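Local coordinates for protein Non-ribosomal peptide synthetase (Methanobrevibacter ruminantium, PDB 6VTJ) that joins a peptide carrier domain to a Rossmann-type reductase domain and probably releases the carrier-bound peptide thioester by NAD(P)H-dependent reduction, at residues V129-A134 / I215-L220. Numbering follows the deposited sequence.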
loop_
_atom_site.group_PDB
_atom_site.type_symbol
_atom_site.label_atom_id
_atom_site.label_comp_id
_atom_site.label_asym_id
_atom_site.label_seq_id
_atom_site.Cartn_x
_atom_site.Cartn_y
_atom_site.Cartn_z
ATOM N N VAL A 129 8.298 8.035 -20.885
ATOM C CA VAL A 129 7.600 7.975 -19.604
ATOM C C VAL A 129 8.285 8.883 -18.597
ATOM O O VAL A 129 9.515 8.919 -18.521
ATOM C CB VAL A 129 7.544 6.525 -19.092
ATOM C CG1 VAL A 129 7.228 6.482 -17.572
ATOM C CG2 VAL A 129 6.531 5.736 -19.917
ATOM N N LEU A 130 7.489 9.627 -17.842
ATOM C CA LEU A 130 7.925 10.237 -16.593
ATOM C C LEU A 130 7.487 9.306 -15.464
ATOM O O LEU A 130 6.292 9.165 -15.199
ATOM C CB LEU A 130 7.326 11.631 -16.422
ATOM C CG LEU A 130 7.553 12.194 -15.019
ATOM C CD1 LEU A 130 9.037 12.381 -14.825
ATOM C CD2 LEU A 130 6.800 13.489 -14.792
ATOM N N LEU A 131 8.446 8.659 -14.814
ATOM C CA LEU A 131 8.191 7.764 -13.697
ATOM C C LEU A 131 8.530 8.451 -12.376
ATOM O O LEU A 131 9.670 8.910 -12.171
ATOM C CB LEU A 131 9.013 6.482 -13.848
ATOM C CG LEU A 131 9.012 5.505 -12.676
ATOM C CD1 LEU A 131 7.602 4.976 -12.383
ATOM C CD2 LEU A 131 9.973 4.340 -12.956
ATOM N N THR A 132 7.551 8.494 -11.479
ATOM C CA THR A 132 7.796 8.891 -10.102
ATOM C C THR A 132 7.914 7.644 -9.244
ATOM O O THR A 132 7.312 6.612 -9.542
ATOM C CB THR A 132 6.682 9.787 -9.528
ATOM O OG1 THR A 132 5.510 9.003 -9.245
ATOM C CG2 THR A 132 6.342 10.939 -10.451
ATOM N N GLY A 133 8.685 7.759 -8.168
ATOM C CA GLY A 133 8.869 6.661 -7.248
ATOM C C GLY A 133 9.801 5.582 -7.744
ATOM O O GLY A 133 9.652 4.416 -7.352
ATOM N N ALA A 134 10.771 5.936 -8.593
ATOM C CA ALA A 134 11.625 4.921 -9.205
ATOM C C ALA A 134 12.488 4.173 -8.191
ATOM O O ALA A 134 13.035 3.121 -8.530
ATOM C CB ALA A 134 12.521 5.562 -10.268
ATOM N N ILE A 215 3.732 7.941 -15.090
ATOM C CA ILE A 215 3.378 6.817 -14.228
ATOM C C ILE A 215 3.742 7.202 -12.801
ATOM O O ILE A 215 4.927 7.354 -12.460
ATOM C CB ILE A 215 4.061 5.516 -14.664
ATOM C CG1 ILE A 215 3.762 5.258 -16.154
ATOM C CG2 ILE A 215 3.561 4.373 -13.806
ATOM C CD1 ILE A 215 4.126 3.867 -16.649
ATOM N N ASN A 216 2.709 7.382 -11.967
ATOM C CA ASN A 216 2.866 7.870 -10.600
ATOM C C ASN A 216 2.773 6.693 -9.645
ATOM O O ASN A 216 1.681 6.275 -9.232
ATOM C CB ASN A 216 1.831 8.930 -10.255
ATOM C CG ASN A 216 2.185 9.631 -8.960
ATOM O OD1 ASN A 216 3.221 10.290 -8.877
ATOM N ND2 ASN A 216 1.381 9.435 -7.929
ATOM N N SER A 217 3.936 6.126 -9.328
ATOM C CA SER A 217 4.032 5.079 -8.328
ATOM C C SER A 217 4.627 5.582 -7.026
ATOM O O SER A 217 4.676 4.822 -6.062
ATOM C CB SER A 217 4.849 3.892 -8.856
ATOM O OG SER A 217 6.236 4.175 -8.776
ATOM N N ALA A 218 5.070 6.843 -6.960
ATOM C CA ALA A 218 5.490 7.396 -5.683
ATOM C C ALA A 218 4.297 7.432 -4.750
ATOM O O ALA A 218 3.220 7.904 -5.128
ATOM C CB ALA A 218 6.058 8.808 -5.839
ATOM N N ALA A 219 4.503 6.947 -3.529
ATOM C CA ALA A 219 3.495 6.836 -2.488
ATOM C C ALA A 219 4.184 6.592 -1.156
ATOM O O ALA A 219 5.239 5.954 -1.099
ATOM C CB ALA A 219 2.523 5.690 -2.756
ATOM N N LEU A 220 3.547 7.059 -0.083
ATOM C CA LEU A 220 3.900 6.660 1.277
ATOM C C LEU A 220 2.883 5.600 1.699
ATOM O O LEU A 220 1.701 5.908 1.861
ATOM C CB LEU A 220 3.915 7.884 2.201
ATOM C CG LEU A 220 3.702 7.714 3.705
ATOM C CD1 LEU A 220 4.778 6.808 4.223
ATOM C CD2 LEU A 220 3.847 9.051 4.360
HETATM O O HOH W 1 7.498 2.767 -6.169
#
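T132 OG1 joins two hydrogen bonds at the end of its strand: it donates to N216 OD1 at 2.7 Å, from above the carboxamide plane, and accepts the N-H of A218 at 3.2 Å in a nearly straight bond. Its chi1 of 74° sets OG1 between the backbone N and the carbonyl carbon, facing strand 213-216 and the loop after it. T132 O in turn receives the hydroxyl of S217, whose OG lies 2.8 Å away in the carbonyl plane, and a weak bond from S217 N. An alanine in place of T132 would probably leave N216 OD1 and A218 N without this shared partner, though S217 would still tie the loop to the backbone carbonyl. Further back the pairing is regular parallel sheet: I215 N donates to L130 O (2.8 Å), and T132 N to I215 O (3.0 Å). Just past the strand, G133 adopts a positive phi of 76° with its CA 3.8 Å from that of A218; a side chain here would run into A218 N. On the sheet face opposite T132 and N216, V129 CG1 packs on I215 CG1 at 3.9 Å, and L131 CD1 reaches I215 CB. Helix 137-149 covers that face through I142, which touches both L131 and I215, while N216 reaches V238 of helix 229-246 on the other. Strand 129-132, the first of the Rossmann-type fold, lies between strands 154-158 and 213-216. T132 and G133 begin the TGxxGxxG motif, whose glycine-rich loop leads into helix 137-149 and, as in related reductases, probably receives the NADP(H) diphosphate.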